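Local coordinates for hypothetical protein (Vibrio cholerae, PDB 1XPJ), which is of unknown function but is a haloacid dehalogenase-like protein, probably a hydrolase and possibly involved in capsular polysaccharide biosynthesis, at residues A[8-13]-A[69-73]; A[66-70]-A[82-86]. All coordinates share one frame; numbering follows the deposited sequence.

Contact 1: residues A[8-13]-A[69-73]; sequences LDGTLT and ITEWL
The loop that follows strand 3-6 in this HAD-like fold meets helix 66-75 through L8, L12 and T13, which face I69, W72 and L73. D9 and T11 fit the DxDx(T/V) signature of the family, consistent with an active-site loop, and L8 lies between its aspartates D7 and D9. With CG anti to the backbone N (chi1 173°), L8 directs its two methyls to different neighbours: CD2 packs on I69, 3.8 Å from CG1, and CD1 approaches W72 CZ3 obliquely at 4.3 Å, close also to L73 CD2. At the six-membered end of the indole, the carbonyl O of L12 lies near the ring plane at the edge, 3.4 Å from W72 CH2, while T13 CG2 comes obliquely to the same atom at 3.9 Å. The indole is fixed further by a hydrogen bond from W72 NE1 to V23 O. The loop holds its own turn: L12 N bonds to L8 O, and G10 N donates to T13 OG1 (3.2 Å, 161° at the hydrogen). D9, which does not touch the helix, forms a salt bridge through OD1 with R49. No hydrogen bond crosses to the helix, so the loop is seated there mainly by buried apolar packing, with the L12 carbonyl O against the indole edge.

Contact 2: residues A[66-70]-A[82-86]; sequences LPIIT and EILVG
No aromatic ring or other flat side chain mediates the meeting of L66, I69 and T70 with I83 and V85; there is no ring face or edge to fill, and branched aliphatic groups make the whole interface. This is helix-on-sheet packing within a beta-alpha-beta unit: strand 42-47 leads through helices 58-64 and 66-75 to the parallel neighbouring strand 82-85. The segments 66-70 and 82-85 run at 143° to each other, their axes 10.6 Å apart at the closest. Along the strand I83 and V85 turn their side chains to the helix, while L84 between them points away.

I83 is met by three helix residues. Its CG2, anti to the backbone N, faces L66 CD2 at 3.8 Å, the two side chains sliding past each other in opposite directions, and also approaches I69 CG2 at 4.3 Å. The other branch carries CD1 to T70 CG2, 3.6 Å away, the side chains crossing at about a right angle; T70 has two deposited conformers, and the distance is that of the one described. L66 bends out to the strand with an unstaggered chi1 of -107°, setting CG 4.1 Å from V85 CG1. Further protein packs around the contact: V85 also touches I61 and N62 of helix 58-64, L66 meets L66 of the third subunit, and I83 O accepts a hydrogen bond from N62 ND2 of that subunit. The strand is therefore covered by its own helix and joined to a neighbouring chain at once. At the C-terminal part of the strand, the same V85 methyl receives the end of a second helix side chain, with I69 CD1 4.2 Å from V85 CG1.

How the contacts relate
Contacts 1 and 2 lie side by side, their centres 9 Å apart, and both use helix 66-75. Along the chain the loop 8-13 comes first, then the helix, of which residues 66-70 serve contact 2 and the overlapping residues 69-73 contact 1, and last strand 82-85. I69 belongs to both, and the two also touch where L73 CD1 meets I83 CD1 at 4.0 Å. Strands 3-6 and 82-85 are the outermost strands of the three-stranded parallel sheet within the chain, with 42-47 between them, so this one helix bridges from the probable catalytic loop to the far strand, which itself borders the third subunit.

Contact 1: residues A[8-13]-A[69-73]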
# COMPACT_ATOMS: atom_id res chain seq x y z
N LEU A 8 13.49 10.55 5.23
CA LEU A 8 13.36 12.00 5.24
C LEU A 8 13.88 12.60 6.54
O LEU A 8 14.88 13.31 6.51
CB LEU A 8 11.90 12.40 4.95
CG LEU A 8 11.41 13.84 5.06
CD1 LEU A 8 12.16 14.78 4.12
CD2 LEU A 8 9.92 13.85 4.73
N ASP A 9 13.20 12.30 7.66
CA ASP A 9 13.54 12.86 8.96
C ASP A 9 14.81 12.23 9.54
O ASP A 9 14.86 11.03 9.79
CB ASP A 9 12.37 12.67 9.95
CG ASP A 9 11.09 13.38 9.50
OD1 ASP A 9 11.12 14.61 9.33
OD2 ASP A 9 10.01 12.80 9.30
N GLY A 10 15.83 13.06 9.77
CA GLY A 10 17.09 12.58 10.29
C GLY A 10 18.11 12.27 9.21
O GLY A 10 19.30 12.15 9.50
N THR A 11 17.65 12.14 7.96
CA THR A 11 18.53 11.86 6.84
C THR A 11 18.67 13.11 6.00
O THR A 11 19.79 13.55 5.74
CB THR A 11 17.95 10.71 5.97
OG1 THR A 11 18.11 9.48 6.67
CG2 THR A 11 18.77 10.49 4.69
N LEU A 12 17.54 13.67 5.58
CA LEU A 12 17.56 14.94 4.86
C LEU A 12 17.37 16.13 5.82
O LEU A 12 17.62 17.27 5.43
CB LEU A 12 16.49 14.94 3.77
CG LEU A 12 16.87 14.46 2.36
CD1 LEU A 12 18.12 13.60 2.35
CD2 LEU A 12 15.72 13.73 1.69
N THR A 13 16.96 15.85 7.06
CA THR A 13 16.72 16.89 8.07
C THR A 13 17.57 16.68 9.33
O THR A 13 17.98 15.55 9.64
CB THR A 13 15.19 17.01 8.47
OG1 THR A 13 14.87 16.09 9.51
CG2 THR A 13 14.25 16.61 7.32
N ILE A 69 5.70 18.04 3.12
CA ILE A 69 6.90 17.39 2.62
C ILE A 69 7.35 18.01 1.28
O ILE A 69 8.50 18.41 1.13
CB ILE A 69 6.68 15.87 2.46
CG1 ILE A 69 6.51 15.20 3.82
CG2 ILE A 69 7.82 15.22 1.61
CD1 ILE A 69 6.00 13.77 3.72
N THR A 70 6.43 18.08 0.32
CA THR A 70 6.79 18.56 -1.01
C THR A 70 7.25 20.01 -0.95
O THR A 70 8.30 20.35 -1.48
CB THR A 70 5.63 18.36 -2.01
OG1 THR A 70 4.62 19.35 -1.78
CG2 THR A 70 4.93 17.02 -1.77
N GLU A 71 6.46 20.84 -0.28
CA GLU A 71 6.82 22.23 -0.04
C GLU A 71 8.25 22.35 0.51
O GLU A 71 9.01 23.11 0.04
CB GLU A 71 5.79 22.89 0.91
CG GLU A 71 6.09 24.36 1.16
CD GLU A 71 5.23 24.95 2.26
OE1 GLU A 71 5.48 24.64 3.45
OE2 GLU A 71 4.30 25.73 1.92
N TRP A 72 8.57 21.55 1.53
CA TRP A 72 9.89 21.58 2.15
C TRP A 72 11.00 21.12 1.19
O TRP A 72 12.05 21.75 1.10
CB TRP A 72 9.90 20.74 3.43
CG TRP A 72 11.15 20.89 4.24
CD1 TRP A 72 11.36 21.77 5.27
CD2 TRP A 72 12.37 20.14 4.09
NE1 TRP A 72 12.63 21.60 5.78
CE2 TRP A 72 13.27 20.61 5.08
CE3 TRP A 72 12.78 19.10 3.24
CZ2 TRP A 72 14.57 20.08 5.23
CZ3 TRP A 72 14.07 18.57 3.39
CH2 TRP A 72 14.95 19.06 4.38
N LEU A 73 10.74 20.03 0.48
CA LEU A 73 11.68 19.53 -0.52
C LEU A 73 11.96 20.60 -1.57
O LEU A 73 13.13 20.88 -1.85
CB LEU A 73 11.19 18.20 -1.14
CG LEU A 73 11.14 16.97 -0.20
CD1 LEU A 73 10.23 15.91 -0.74
CD2 LEU A 73 12.52 16.38 0.03

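Contact 2: residues A[66-70]-A[82-86]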
# COMPACT_ATOMS: atom_id res chain seq x y z
N LEU A 66 1.70 15.04 3.27
CA LEU A 66 2.31 15.16 1.93
C LEU A 66 2.55 16.59 1.46
O LEU A 66 3.66 16.87 1.01
CB LEU A 66 1.56 14.34 0.86
CG LEU A 66 2.25 13.06 0.36
CD1 LEU A 66 1.30 12.28 -0.58
CD2 LEU A 66 3.61 13.31 -0.36
N PRO A 67 1.57 17.49 1.54
CA PRO A 67 1.81 18.89 1.15
C PRO A 67 3.05 19.52 1.79
O PRO A 67 3.84 20.12 1.06
CB PRO A 67 0.53 19.62 1.60
CG PRO A 67 -0.52 18.56 1.55
CD PRO A 67 0.17 17.29 1.97
N ILE A 68 3.24 19.36 3.10
CA ILE A 68 4.37 19.95 3.81
C ILE A 68 5.70 19.34 3.43
O ILE A 68 6.71 20.04 3.40
CB ILE A 68 4.14 19.91 5.35
CG1 ILE A 68 3.23 21.06 5.75
CG2 ILE A 68 5.46 20.00 6.14
CD1 ILE A 68 2.50 20.83 7.06
N ILE A 69 5.70 18.04 3.12
CA ILE A 69 6.90 17.39 2.62
C ILE A 69 7.35 18.01 1.28
O ILE A 69 8.50 18.41 1.13
CB ILE A 69 6.68 15.87 2.46
CG1 ILE A 69 6.51 15.20 3.82
CG2 ILE A 69 7.82 15.22 1.61
CD1 ILE A 69 6.00 13.77 3.72
N THR A 70 6.43 18.08 0.32
CA THR A 70 6.79 18.56 -1.01
C THR A 70 7.25 20.01 -0.95
O THR A 70 8.30 20.35 -1.48
CB THR A 70 5.63 18.36 -2.01
OG1 THR A 70 4.62 19.35 -1.78
CG2 THR A 70 4.93 17.02 -1.77
N GLU A 82 10.31 10.51 -6.88
CA GLU A 82 9.13 9.89 -6.26
C GLU A 82 9.04 10.27 -4.79
O GLU A 82 10.07 10.49 -4.15
CB GLU A 82 9.18 8.36 -6.33
CG GLU A 82 8.91 7.75 -7.70
CD GLU A 82 9.15 6.25 -7.70
OE1 GLU A 82 8.95 5.61 -6.63
OE2 GLU A 82 9.51 5.69 -8.76
N ILE A 83 7.82 10.36 -4.26
CA ILE A 83 7.62 10.38 -2.82
C ILE A 83 6.69 9.23 -2.42
O ILE A 83 5.68 8.99 -3.08
CB ILE A 83 7.04 11.72 -2.33
CG1 ILE A 83 7.81 12.90 -2.89
CG2 ILE A 83 7.07 11.75 -0.81
CD1 ILE A 83 7.13 14.25 -2.62
N LEU A 84 7.06 8.54 -1.34
CA LEU A 84 6.34 7.38 -0.85
C LEU A 84 6.12 7.60 0.64
O LEU A 84 7.07 7.81 1.38
CB LEU A 84 7.18 6.12 -1.08
CG LEU A 84 7.42 5.55 -2.50
CD1 LEU A 84 8.20 4.24 -2.41
CD2 LEU A 84 6.12 5.33 -3.29
N VAL A 85 4.86 7.58 1.07
CA VAL A 85 4.55 7.72 2.49
C VAL A 85 4.08 6.35 2.96
O VAL A 85 3.93 5.45 2.14
CB VAL A 85 3.49 8.81 2.75
CG1 VAL A 85 4.09 10.18 2.62
CG2 VAL A 85 2.28 8.64 1.81
N GLY A 86 3.87 6.19 4.27
CA GLY A 86 3.35 4.94 4.79
C GLY A 86 4.41 3.87 5.08
O GLY A 86 4.10 2.69 5.25